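Mosquitocidal toxin (Bacillus sphaericus, PDB 2CB4) is a mosquito-killing toxin whose catalytic domain, the part described here, probably transfers ADP-ribose from NAD+ to target proteins. Local coordinates at residues A[54-59]-A[166-171]; A[139-144]-A[264-269]; A[145-150]-A[275-280]. The protein carries 1 engineered substitution. One frame throughout, in Å; residues are numbered along the deposited sequence.

Interactions 2 and 3 form one continuous patch: their centres lie about 10 Å apart, and Asn-268 ND2 of interaction 2 probably donates to Asn-278 O of interaction 3, at 2.8 Å. Thr-142 CG2 also packs on Val-279 CG2. Interaction 1 lies apart, its centre about 23 Å from that of interaction 2 and about 32 Å from that of interaction 3. Each joins pieces more than 100 residues apart in sequence, and along the chain the segments of the three contacts alternate. Interaction 2 touches the probable active-site region, since Trp-141 packs on Glu-178, consistent with the first acid of the family's Glu-X-Glu motif, whose second acid is replaced by the engineered glutamine in this variant.

Interaction 1: residues A[54-59]-A[166-171]; sequences NGLHMR and ASFSRN
Ser-167 meets His-57 and Leu-56 where the loop leading from helix 36-44 toward strand 78-82 runs past the short helix 164-167 of the ADP-ribosyltransferase fold. The polar contact is a single bond: His-57 N donates to Ser-167 OG at 2.9 Å and nearly straight, with an N-H...O angle of 168°. The serine OG stands anti to its own carbonyl carbon (chi1 -55°), facing the loop. It thus has two partners, accepting from His-57 N and bonding Asp-163 O, which links the loop to the end of strand 162-163 and the helix after it. Backbone hydrogen bonding between His-57 and Asp-163 reinforces the same join.

The remaining contacts are van der Waals. His-57 lays its CB against Ala-166 O at 3.5 Å, while its imidazole comes up obliquely to the methyl of Ala-166, with CG and ND1 both near CB. Leu-56 and Phe-168 lie side by side and point the same way; Leu-56 also touches helix 36-44 and Leu-111, Phe-168 touches Leu-112 and Leu-115. Leu-56 CD2 sits 4.0 Å from Ser-167 CB and approaches Phe-168 CZ obliquely, 4.2 Å away.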
ATOM      1  N   ASN A  54     -18.324  23.690  42.557  1.00 61.24           N
ATOM      2  CA  ASN A  54     -17.015  23.648  43.213  1.00 60.08           C
ATOM      3  C   ASN A  54     -15.877  22.982  42.438  1.00 60.42           C
ATOM      4  O   ASN A  54     -14.788  22.798  42.975  1.00 60.19           O
ATOM      5  CB  ASN A  54     -17.154  23.019  44.594  1.00 62.37           C
ATOM      6  CG  ASN A  54     -18.242  23.686  45.419  1.00 87.11           C
ATOM      7  OD1 ASN A  54     -19.327  23.126  45.622  1.00 81.78           O
ATOM      8  ND2 ASN A  54     -17.975  24.912  45.868  1.00 76.04           N
ATOM      9  N   GLY A  55     -16.119  22.636  41.179  1.00 53.80           N
ATOM     10  CA  GLY A  55     -15.095  21.985  40.375  1.00 51.54           C
ATOM     11  C   GLY A  55     -15.073  20.464  40.649  1.00 50.35           C
ATOM     12  O   GLY A  55     -15.830  19.935  41.500  1.00 48.21           O
ATOM     13  N   LEU A  56     -14.194  19.780  39.926  1.00 43.98           N
ATOM     14  CA  LEU A  56     -14.058  18.340  40.060  1.00 41.93           C
ATOM     15  C   LEU A  56     -13.543  17.978  41.428  1.00 44.91           C
ATOM     16  O   LEU A  56     -12.637  18.607  41.961  1.00 44.40           O
ATOM     17  CB  LEU A  56     -13.124  17.775  38.987  1.00 41.04           C
ATOM     18  CG  LEU A  56     -13.584  17.958  37.537  1.00 43.97           C
ATOM     19  CD1 LEU A  56     -12.567  17.394  36.571  1.00 43.64           C
ATOM     20  CD2 LEU A  56     -14.963  17.386  37.279  1.00 42.75           C
ATOM     21  N   HIS A  57     -14.123  16.944  41.995  1.00 41.80           N
ATOM     22  CA  HIS A  57     -13.698  16.487  43.285  1.00 42.23           C
ATOM     23  C   HIS A  57     -12.922  15.165  43.123  1.00 42.60           C
ATOM     24  O   HIS A  57     -13.495  14.140  42.742  1.00 43.33           O
ATOM     25  CB  HIS A  57     -14.889  16.326  44.221  1.00 44.95           C
ATOM     26  CG  HIS A  57     -14.499  15.967  45.617  1.00 51.21           C
ATOM     27  ND1 HIS A  57     -14.222  14.667  46.006  1.00 54.70           N
ATOM     28  CD2 HIS A  57     -14.294  16.733  46.715  1.00 54.33           C
ATOM     29  CE1 HIS A  57     -13.886  14.641  47.284  1.00 54.16           C
ATOM     30  NE2 HIS A  57     -13.912  15.886  47.735  1.00 54.58           N
HETATM   31  N   MSE A  58     -11.612  15.221  43.388  1.00 33.35           N
HETATM   32  CA  MSE A  58     -10.719  14.071  43.314  1.00 28.77           C
HETATM   33  C   MSE A  58     -10.865  13.209  44.567  1.00 38.46           C
HETATM   34  O   MSE A  58     -11.066  13.733  45.638  1.00 40.93           O
HETATM   35  CB  MSE A  58      -9.305  14.614  43.251  1.00 27.19           C
HETATM   36  CG  MSE A  58      -8.987  15.508  42.056  1.00 28.11           C
HETATM   37 SE   MSE A  58      -9.962  15.101  40.451  1.00 28.26          SE
HETATM   38  CE  MSE A  58      -9.418  16.532  39.388  1.00 24.70           C
ATOM     39  N   ARG A  59     -10.797  11.883  44.444  1.00 37.32           N
ATOM     40  CA  ARG A  59     -10.934  11.040  45.630  1.00 36.91           C
ATOM     41  C   ARG A  59      -9.816  11.367  46.599  1.00 41.23           C
ATOM     42  O   ARG A  59      -8.668  11.629  46.209  1.00 39.64           O
ATOM     43  CB  ARG A  59     -10.726   9.583  45.298  1.00 35.25           C
ATOM     44  CG  ARG A  59     -11.880   8.791  44.874  1.00 35.26           C
ATOM     45  CD  ARG A  59     -11.245   7.670  44.089  1.00 40.39           C
ATOM     46  NE  ARG A  59     -11.310   6.435  44.821  1.00 36.39           N
ATOM     47  CZ  ARG A  59     -10.365   5.517  44.826  1.00 40.96           C
ATOM     48  NH1 ARG A  59      -9.232   5.695  44.149  1.00 18.70           N
ATOM     49  NH2 ARG A  59     -10.557   4.415  45.532  1.00 27.45           N
ATOM     50  N   ALA A 166     -19.459  13.417  43.663  1.00 36.94           N
ATOM     51  CA  ALA A 166     -19.052  14.576  44.456  1.00 34.95           C
ATOM     52  C   ALA A 166     -18.631  15.746  43.565  1.00 40.41           C
ATOM     53  O   ALA A 166     -18.361  16.827  44.066  1.00 41.78           O
ATOM     54  CB  ALA A 166     -17.900  14.203  45.398  1.00 34.38           C
ATOM     55  N   SER A 167     -18.544  15.530  42.255  1.00 35.91           N
ATOM     56  CA  SER A 167     -18.103  16.582  41.335  1.00 34.79           C
ATOM     57  C   SER A 167     -19.213  17.342  40.653  1.00 40.93           C
ATOM     58  O   SER A 167     -18.978  18.399  40.070  1.00 40.85           O
ATOM     59  CB  SER A 167     -17.206  15.989  40.252  1.00 35.09           C
ATOM     60  OG  SER A 167     -16.140  15.285  40.826  1.00 38.91           O
ATOM     61  N   PHE A 168     -20.412  16.781  40.672  1.00 39.89           N
ATOM     62  CA  PHE A 168     -21.536  17.400  39.994  1.00 41.25           C
ATOM     63  C   PHE A 168     -22.761  17.562  40.871  1.00 53.59           C
ATOM     64  O   PHE A 168     -23.066  16.700  41.729  1.00 53.45           O
ATOM     65  CB  PHE A 168     -21.934  16.564  38.765  1.00 41.75           C
ATOM     66  CG  PHE A 168     -20.839  16.418  37.762  1.00 41.20           C
ATOM     67  CD1 PHE A 168     -20.513  17.467  36.921  1.00 43.02           C
ATOM     68  CD2 PHE A 168     -20.107  15.243  37.687  1.00 41.05           C
ATOM     69  CE1 PHE A 168     -19.471  17.349  36.006  1.00 43.66           C
ATOM     70  CE2 PHE A 168     -19.061  15.114  36.781  1.00 43.01           C
ATOM     71  CZ  PHE A 168     -18.742  16.163  35.936  1.00 41.42           C
ATOM     72  N   SER A 169     -23.494  18.661  40.603  1.00 58.23           N
ATOM     73  CA  SER A 169     -24.757  19.010  41.268  1.00 61.41           C
ATOM     74  C   SER A 169     -25.761  17.963  40.801  1.00 69.53           C
ATOM     75  O   SER A 169     -25.871  17.696  39.622  1.00 67.97           O
ATOM     76  CB  SER A 169     -25.257  20.411  40.842  1.00 67.71           C
ATOM     77  OG  SER A 169     -24.209  21.264  40.365  1.00 79.82           O
ATOM     78  N   ARG A 170     -26.468  17.350  41.742  1.00 72.54           N
ATOM     79  CA  ARG A 170     -27.421  16.266  41.448  1.00 75.44           C
ATOM     80  C   ARG A 170     -28.191  16.259  40.141  1.00 81.75           C
ATOM     81  O   ARG A 170     -28.411  15.174  39.548  1.00 82.87           O
ATOM     82  CB  ARG A 170     -28.379  16.025  42.624  1.00 80.01           C
ATOM     83  CG  ARG A 170     -27.707  15.373  43.842  1.00 98.79           C
ATOM     84  CD  ARG A 170     -28.713  14.892  44.865  1.00115.38           C
ATOM     85  NE  ARG A 170     -29.530  13.773  44.405  1.00130.94           N
ATOM     86  CZ  ARG A 170     -29.076  12.533  44.199  1.00146.81           C
ATOM     87  NH1 ARG A 170     -27.793  12.240  44.370  1.00133.88           N
ATOM     88  NH2 ARG A 170     -29.920  11.597  43.772  1.00132.51           N
ATOM     89  N   ASN A 171     -28.614  17.452  39.724  1.00 77.73           N
ATOM     90  CA  ASN A 171     -29.398  17.671  38.520  1.00 77.20           C
ATOM     91  C   ASN A 171     -28.573  17.923  37.276  1.00 77.94           C
ATOM     92  O   ASN A 171     -29.107  18.134  36.185  1.00 77.80           O
ATOM     93  CB  ASN A 171     -30.398  18.791  38.762  1.00 83.12           C
ATOM     94  CG  ASN A 171     -31.576  18.332  39.595  1.00124.47           C
ATOM     95  OD1 ASN A 171     -31.783  17.129  39.768  1.00124.11           O
ATOM     96  ND2 ASN A 171     -32.291  19.280  40.179  1.00119.53           N
TER

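Interaction 2: residues A[139-144]-A[264-269]; sequences TPWTPH and GEIPNN
Trp-141 lies on the backbone of Gly-264 and Glu-265, His-144 on that of Gly-264. One face of the indole carries Glu-265 N, which stands 3.4 Å above the ring plane and toward the rim; Gly-264 CA comes in obliquely, 3.3 Å from Trp-141 CZ2. At the indole edge NE1 donates to an in-plane water, which in turn donates to Gly-264 O. The imidazole of His-144 receives Gly-264 CA over the centre of one face, a CH-pi contact with 3.7 Å from CA to the centroid. Its edge meets Glu-265: NE2 donates to OE1 at 2.8 Å, in the plane of the imidazole but from above the carboxylate plane, the two planes being 83° apart. With CG lodged between its backbone N and carbonyl carbon (chi1 72°), Glu-265 runs on extended to this edge. His-144 ND1 bonds Asn-211 of the second subunit, so both ring nitrogens are engaged.

The two rings sandwich Gly-264 CA, where a CB would clash with Trp-141 CZ2 and Thr-142 O. Strands 142-143 and 264-265 form a two-strand antiparallel sheet. Thr-142 and Glu-265 are its hydrogen-bonded pair, each N donating to the other's O at 2.9 Å; Pro-143 and Gly-264 are the non-hydrogen-bonded pair. Within segment 139-144, Thr-142 OG1 donates to Pro-140 O. Trp-141 CB packs on Ile-266 CG1, and Thr-139 CG2 packs on Pro-267 CG, 3.3 Å away. Thr-139 OG1 donates to Asn-268 OD1 at 2.7 Å, an acceptor that also takes the N-H of Asn-270.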
ATOM      1  N   THR A 139     -24.485  -6.410  46.976  1.00 32.41           N
ATOM      2  CA  THR A 139     -24.459  -6.297  45.526  1.00 30.96           C
ATOM      3  C   THR A 139     -24.017  -4.924  45.007  1.00 34.28           C
ATOM      4  O   THR A 139     -24.603  -3.903  45.364  1.00 33.76           O
ATOM      5  CB  THR A 139     -25.818  -6.695  44.940  1.00 34.26           C
ATOM      6  OG1 THR A 139     -26.256  -7.893  45.585  1.00 30.44           O
ATOM      7  CG2 THR A 139     -25.719  -6.949  43.426  1.00 31.07           C
ATOM      8  N   PRO A 140     -22.997  -4.889  44.135  1.00 28.62           N
ATOM      9  CA  PRO A 140     -22.562  -3.610  43.587  1.00 26.44           C
ATOM     10  C   PRO A 140     -23.426  -3.289  42.367  1.00 27.62           C
ATOM     11  O   PRO A 140     -24.297  -4.075  41.979  1.00 26.38           O
ATOM     12  CB  PRO A 140     -21.115  -3.906  43.137  1.00 27.69           C
ATOM     13  CG  PRO A 140     -21.137  -5.344  42.748  1.00 31.80           C
ATOM     14  CD  PRO A 140     -22.160  -6.014  43.648  1.00 27.97           C
ATOM     15  N   TRP A 141     -23.180  -2.134  41.766  1.00 23.57           N
ATOM     16  CA  TRP A 141     -23.817  -1.771  40.513  1.00 23.88           C
ATOM     17  C   TRP A 141     -23.333  -2.933  39.584  1.00 29.92           C
ATOM     18  O   TRP A 141     -22.138  -3.288  39.570  1.00 27.71           O
ATOM     19  CB  TRP A 141     -23.263  -0.423  40.025  1.00 22.47           C
ATOM     20  CG  TRP A 141     -23.821   0.012  38.694  1.00 23.86           C
ATOM     21  CD1 TRP A 141     -24.863   0.875  38.485  1.00 26.69           C
ATOM     22  CD2 TRP A 141     -23.361  -0.396  37.378  1.00 23.65           C
ATOM     23  NE1 TRP A 141     -25.080   1.030  37.126  1.00 25.93           N
ATOM     24  CE2 TRP A 141     -24.164   0.281  36.429  1.00 26.41           C
ATOM     25  CE3 TRP A 141     -22.294  -1.214  36.914  1.00 24.23           C
ATOM     26  CZ2 TRP A 141     -23.986   0.120  35.049  1.00 24.76           C
ATOM     27  CZ3 TRP A 141     -22.119  -1.369  35.541  1.00 24.21           C
ATOM     28  CH2 TRP A 141     -22.980  -0.728  34.624  1.00 24.62           C
ATOM     29  N   THR A 142     -24.272  -3.566  38.877  1.00 27.33           N
ATOM     30  CA  THR A 142     -23.996  -4.718  38.031  1.00 25.75           C
ATOM     31  C   THR A 142     -24.571  -4.489  36.628  1.00 30.47           C
ATOM     32  O   THR A 142     -25.659  -3.924  36.489  1.00 30.86           O
ATOM     33  CB  THR A 142     -24.666  -5.948  38.671  1.00 28.37           C
ATOM     34  OG1 THR A 142     -24.156  -6.129  39.992  1.00 28.53           O
ATOM     35  CG2 THR A 142     -24.454  -7.229  37.859  1.00 22.24           C
ATOM     36  N   PRO A 143     -23.853  -4.931  35.585  1.00 25.66           N
ATOM     37  CA  PRO A 143     -24.347  -4.760  34.214  1.00 23.78           C
ATOM     38  C   PRO A 143     -25.597  -5.608  33.969  1.00 27.27           C
ATOM     39  O   PRO A 143     -25.747  -6.692  34.522  1.00 26.91           O
ATOM     40  CB  PRO A 143     -23.177  -5.262  33.339  1.00 24.59           C
ATOM     41  CG  PRO A 143     -22.005  -5.333  34.198  1.00 28.57           C
ATOM     42  CD  PRO A 143     -22.460  -5.427  35.620  1.00 24.78           C
ATOM     43  N   HIS A 144     -26.491  -5.134  33.111  1.00 24.08           N
ATOM     44  CA  HIS A 144     -27.702  -5.903  32.798  1.00 23.06           C
ATOM     45  C   HIS A 144     -27.376  -7.260  32.178  1.00 28.21           C
ATOM     46  O   HIS A 144     -28.125  -8.208  32.327  1.00 27.92           O
ATOM     47  CB  HIS A 144     -28.595  -5.113  31.809  1.00 23.41           C
ATOM     48  CG  HIS A 144     -29.272  -3.940  32.429  1.00 26.78           C
ATOM     49  ND1 HIS A 144     -29.439  -2.735  31.771  1.00 28.31           N
ATOM     50  CD2 HIS A 144     -29.828  -3.782  33.657  1.00 26.85           C
ATOM     51  CE1 HIS A 144     -30.084  -1.899  32.562  1.00 26.67           C
ATOM     52  NE2 HIS A 144     -30.341  -2.514  33.706  1.00 26.75           N
ATOM     53  N   GLY A 264     -26.646  -0.948  33.148  1.00 27.14           N
ATOM     54  CA  GLY A 264     -26.644  -1.730  34.386  1.00 26.85           C
ATOM     55  C   GLY A 264     -27.424  -1.008  35.476  1.00 31.14           C
ATOM     56  O   GLY A 264     -28.071   0.008  35.228  1.00 30.97           O
ATOM     57  N   GLU A 265     -27.321  -1.510  36.704  1.00 27.02           N
ATOM     58  CA  GLU A 265     -27.994  -0.882  37.851  1.00 25.32           C
ATOM     59  C   GLU A 265     -27.620  -1.632  39.122  1.00 30.79           C
ATOM     60  O   GLU A 265     -27.007  -2.684  39.055  1.00 28.72           O
ATOM     61  CB  GLU A 265     -29.518  -1.002  37.675  1.00 25.13           C
ATOM     62  CG  GLU A 265     -29.983  -2.433  37.890  1.00 28.80           C
ATOM     63  CD  GLU A 265     -31.349  -2.721  37.309  1.00 51.09           C
ATOM     64  OE1 GLU A 265     -31.662  -2.254  36.177  1.00 51.89           O
ATOM     65  OE2 GLU A 265     -32.119  -3.415  38.002  1.00 45.09           O
ATOM     66  N   ILE A 266     -28.021  -1.107  40.281  1.00 30.58           N
ATOM     67  CA  ILE A 266     -27.784  -1.806  41.549  1.00 30.66           C
ATOM     68  C   ILE A 266     -29.026  -2.674  41.691  1.00 35.87           C
ATOM     69  O   ILE A 266     -30.117  -2.178  41.887  1.00 36.29           O
ATOM     70  CB  ILE A 266     -27.640  -0.836  42.738  1.00 32.90           C
ATOM     71  CG1 ILE A 266     -26.426   0.066  42.472  1.00 33.53           C
ATOM     72  CG2 ILE A 266     -27.477  -1.636  44.043  1.00 31.64           C
ATOM     73  CD1 ILE A 266     -26.111   1.057  43.539  1.00 33.33           C
ATOM     74  N   PRO A 267     -28.882  -3.969  41.506  1.00 32.89           N
ATOM     75  CA  PRO A 267     -30.071  -4.822  41.531  1.00 32.57           C
ATOM     76  C   PRO A 267     -30.777  -4.975  42.885  1.00 39.67           C
ATOM     77  O   PRO A 267     -31.993  -5.170  42.938  1.00 39.78           O
ATOM     78  CB  PRO A 267     -29.550  -6.180  41.014  1.00 32.88           C
ATOM     79  CG  PRO A 267     -28.094  -6.155  41.253  1.00 36.20           C
ATOM     80  CD  PRO A 267     -27.641  -4.734  41.253  1.00 31.89           C
ATOM     81  N   ASN A 268     -30.006  -4.946  43.967  1.00 36.25           N
ATOM     82  CA  ASN A 268     -30.553  -5.125  45.291  1.00 34.80           C
ATOM     83  C   ASN A 268     -29.451  -4.839  46.302  1.00 40.35           C
ATOM     84  O   ASN A 268     -28.350  -4.412  45.935  1.00 41.23           O
ATOM     85  CB  ASN A 268     -31.053  -6.564  45.433  1.00 30.59           C
ATOM     86  CG  ASN A 268     -29.978  -7.599  45.107  1.00 45.73           C
ATOM     87  OD1 ASN A 268     -28.914  -7.627  45.724  1.00 37.46           O
ATOM     88  ND2 ASN A 268     -30.258  -8.443  44.123  1.00 32.87           N
ATOM     89  N   ASN A 269     -29.746  -5.065  47.576  1.00 37.24           N
ATOM     90  CA  ASN A 269     -28.778  -4.834  48.644  1.00 36.63           C
ATOM     91  C   ASN A 269     -28.502  -6.105  49.393  1.00 41.25           C
ATOM     92  O   ASN A 269     -28.146  -6.077  50.568  1.00 42.47           O
ATOM     93  CB  ASN A 269     -29.296  -3.811  49.634  1.00 32.59           C
ATOM     94  CG  ASN A 269     -29.490  -2.451  49.018  1.00 52.70           C
ATOM     95  OD1 ASN A 269     -28.728  -2.012  48.163  1.00 47.97           O
ATOM     96  ND2 ASN A 269     -30.490  -1.753  49.491  1.00 47.59           N
TER
HETATM   97  O   HOH W   1     -27.294   2.929  36.522  1.00 36.02           O

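Interaction 3: residues A[145-150]-A[275-280]; sequences SANNNI and NSLNVI
Ala-146 and Asn-147, the two central residues of a type I beta turn from Ser-145 to Asn-148, face Leu-277 and Val-279 across a wide backbone spacing, with CA atoms 7.7 Å apart for Ala-146 and Leu-277. Asn-148 N closes the turn by bonding Ser-145 O at 2.9 Å. On the other segment, Ser-276 OG accepts from Asn-278 N at 3.2 Å, an ST turn that bends the chain around Leu-277. Asn-278 itself takes a left-handed helical conformation.

Leu-277 and Asn-147 bridge the spacing. The leucine CG lies between the backbone N and the carbonyl carbon (chi1 39°), and the two methyls fork around the alanine: CD1 and CD2 each stand 3.7 Å from Ala-146 CB, while CD2 also rests near Ala-146 O. CD1 turns in addition toward the amide end of Asn-147, whose side chain crosses that of Leu-277 obliquely. The same amide group reaches on to Val-279, also at an oblique crossing, with Asn-147 CG 4.1 Å from Val-279 CG1 and 3.9 Å from Val-279 O.

The contact joins the turn between strands 142-143 and 150-156 to the C-terminal tail of the domain. Leu-277 also packs on Tyr-198 of strand 192-199. The turn is held from elsewhere: Ser-145 OG bonds both Arg-83 and Asp-258, and His-233 of the second subunit packs on Ser-145, Asn-148 and Asn-149. The methyl packing on Ala-146 is apolar, while the Asn-147 amide adds a polar end lying beside Val-279 O, so the modest surface buried here probably combines apolar and polar contributions.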
ATOM      1  N   SER A 145     -26.269  -7.343  31.449  1.00 25.73           N
ATOM      2  CA  SER A 145     -25.895  -8.590  30.767  1.00 25.12           C
ATOM      3  C   SER A 145     -25.028  -9.534  31.608  1.00 29.38           C
ATOM      4  O   SER A 145     -24.550 -10.546  31.094  1.00 28.84           O
ATOM      5  CB  SER A 145     -25.068  -8.222  29.544  1.00 27.10           C
ATOM      6  OG  SER A 145     -23.790  -7.773  29.978  1.00 30.69           O
ATOM      7  N   ALA A 146     -24.808  -9.200  32.878  1.00 24.78           N
ATOM      8  CA  ALA A 146     -23.933  -9.971  33.750  1.00 24.20           C
ATOM      9  C   ALA A 146     -24.174 -11.482  33.865  1.00 29.35           C
ATOM     10  O   ALA A 146     -23.230 -12.256  34.111  1.00 29.13           O
ATOM     11  CB  ALA A 146     -23.817  -9.297  35.148  1.00 24.33           C
ATOM     12  N   ASN A 147     -25.423 -11.901  33.718  1.00 25.52           N
ATOM     13  CA  ASN A 147     -25.784 -13.323  33.839  1.00 25.40           C
ATOM     14  C   ASN A 147     -25.570 -14.081  32.522  1.00 28.20           C
ATOM     15  O   ASN A 147     -25.782 -15.276  32.448  1.00 27.02           O
ATOM     16  CB  ASN A 147     -27.276 -13.446  34.229  1.00 24.17           C
ATOM     17  CG  ASN A 147     -27.508 -13.395  35.748  1.00 48.88           C
ATOM     18  OD1 ASN A 147     -28.644 -13.262  36.191  1.00 46.95           O
ATOM     19  ND2 ASN A 147     -26.450 -13.551  36.540  1.00 35.90           N
ATOM     20  N   ASN A 148     -25.187 -13.354  31.482  1.00 24.55           N
ATOM     21  CA  ASN A 148     -24.982 -13.925  30.153  1.00 24.03           C
ATOM     22  C   ASN A 148     -23.526 -14.144  29.837  1.00 28.54           C
ATOM     23  O   ASN A 148     -22.693 -13.214  29.906  1.00 27.19           O
ATOM     24  CB  ASN A 148     -25.600 -12.997  29.068  1.00 24.06           C
ATOM     25  CG  ASN A 148     -27.063 -12.623  29.386  1.00 42.47           C
ATOM     26  OD1 ASN A 148     -27.374 -11.479  29.742  1.00 41.09           O
ATOM     27  ND2 ASN A 148     -27.935 -13.621  29.378  1.00 25.68           N
ATOM     28  N   ASN A 149     -23.228 -15.389  29.473  1.00 26.13           N
ATOM     29  CA  ASN A 149     -21.894 -15.763  29.077  1.00 25.49           C
ATOM     30  C   ASN A 149     -20.821 -15.514  30.121  1.00 27.99           C
ATOM     31  O   ASN A 149     -21.059 -15.721  31.317  1.00 28.56           O
ATOM     32  CB  ASN A 149     -21.560 -15.155  27.698  1.00 25.99           C
ATOM     33  CG  ASN A 149     -22.655 -15.452  26.650  1.00 47.40           C
ATOM     34  OD1 ASN A 149     -23.351 -14.556  26.188  1.00 52.47           O
ATOM     35  ND2 ASN A 149     -22.825 -16.712  26.333  1.00 38.11           N
ATOM     36  N   ILE A 150     -19.643 -15.102  29.660  1.00 23.07           N
ATOM     37  CA  ILE A 150     -18.477 -14.879  30.502  1.00 22.66           C
ATOM     38  C   ILE A 150     -18.168 -13.403  30.744  1.00 26.62           C
ATOM     39  O   ILE A 150     -17.959 -12.627  29.807  1.00 24.65           O
ATOM     40  CB  ILE A 150     -17.215 -15.511  29.835  1.00 24.84           C
ATOM     41  CG1 ILE A 150     -17.493 -16.982  29.499  1.00 24.89           C
ATOM     42  CG2 ILE A 150     -15.962 -15.336  30.729  1.00 22.03           C
ATOM     43  CD1 ILE A 150     -16.380 -17.653  28.694  1.00 21.17           C
ATOM     44  N   ASN A 275     -22.565 -17.909  45.385  1.00 50.18           N
ATOM     45  CA  ASN A 275     -21.793 -18.198  44.168  1.00 48.87           C
ATOM     46  C   ASN A 275     -22.243 -17.423  42.913  1.00 49.82           C
ATOM     47  O   ASN A 275     -21.649 -17.523  41.833  1.00 47.42           O
ATOM     48  CB  ASN A 275     -21.757 -19.725  43.926  1.00 50.49           C
ATOM     49  CG  ASN A 275     -20.870 -20.451  44.958  1.00 80.29           C
ATOM     50  OD1 ASN A 275     -21.092 -21.611  45.315  1.00 82.32           O
ATOM     51  ND2 ASN A 275     -19.907 -19.726  45.505  1.00 68.50           N
ATOM     52  N   SER A 276     -23.277 -16.602  43.106  1.00 44.04           N
ATOM     53  CA  SER A 276     -23.858 -15.796  42.029  1.00 43.19           C
ATOM     54  C   SER A 276     -23.474 -14.321  42.144  1.00 47.31           C
ATOM     55  O   SER A 276     -22.775 -13.922  43.092  1.00 47.00           O
ATOM     56  CB  SER A 276     -25.397 -15.962  42.011  1.00 45.59           C
ATOM     57  OG  SER A 276     -26.027 -15.176  43.012  1.00 52.66           O
ATOM     58  N   LEU A 277     -23.900 -13.518  41.167  1.00 43.60           N
ATOM     59  CA  LEU A 277     -23.622 -12.083  41.199  1.00 42.82           C
ATOM     60  C   LEU A 277     -24.896 -11.323  41.670  1.00 49.89           C
ATOM     61  O   LEU A 277     -25.037 -10.093  41.467  1.00 47.97           O
ATOM     62  CB  LEU A 277     -23.062 -11.541  39.864  1.00 41.38           C
ATOM     63  CG  LEU A 277     -23.583 -12.030  38.514  1.00 42.01           C
ATOM     64  CD1 LEU A 277     -24.834 -11.294  38.153  1.00 40.51           C
ATOM     65  CD2 LEU A 277     -22.481 -11.764  37.496  1.00 41.07           C
ATOM     66  N   ASN A 278     -25.800 -12.085  42.309  1.00 48.99           N
ATOM     67  CA  ASN A 278     -27.055 -11.569  42.908  1.00 48.79           C
ATOM     68  C   ASN A 278     -28.062 -10.937  41.953  1.00 53.06           C
ATOM     69  O   ASN A 278     -28.744  -9.969  42.317  1.00 51.72           O
ATOM     70  CB  ASN A 278     -26.753 -10.572  44.044  1.00 46.42           C
ATOM     71  CG  ASN A 278     -26.334 -11.251  45.336  1.00 55.53           C
ATOM     72  OD1 ASN A 278     -25.951 -10.577  46.283  1.00 53.71           O
ATOM     73  ND2 ASN A 278     -26.424 -12.576  45.390  1.00 39.87           N
ATOM     74  N   VAL A 279     -28.136 -11.462  40.728  1.00 50.64           N
ATOM     75  CA  VAL A 279     -29.086 -10.984  39.729  1.00 49.88           C
ATOM     76  C   VAL A 279     -29.945 -12.199  39.392  1.00 55.24           C
ATOM     77  O   VAL A 279     -29.422 -13.300  39.158  1.00 54.06           O
ATOM     78  CB  VAL A 279     -28.398 -10.393  38.460  1.00 52.92           C
ATOM     79  CG1 VAL A 279     -29.435 -10.125  37.364  1.00 52.19           C
ATOM     80  CG2 VAL A 279     -27.646  -9.109  38.797  1.00 52.35           C
ATOM     81  N   ILE A 280     -31.264 -12.005  39.446  1.00 54.58           N
ATOM     82  CA  ILE A 280     -32.239 -13.063  39.178  1.00 55.25           C
ATOM     83  C   ILE A 280     -32.183 -13.589  37.726  1.00 60.03           C
ATOM     84  O   ILE A 280     -32.159 -12.805  36.759  1.00 58.93           O
ATOM     85  CB  ILE A 280     -33.693 -12.567  39.513  1.00 58.64           C
ATOM     86  CG1 ILE A 280     -33.849 -12.334  41.026  1.00 59.44           C
ATOM     87  CG2 ILE A 280     -34.750 -13.557  39.004  1.00 57.79           C
ATOM     88  CD1 ILE A 280     -35.057 -11.471  41.397  1.00 64.02           C
TER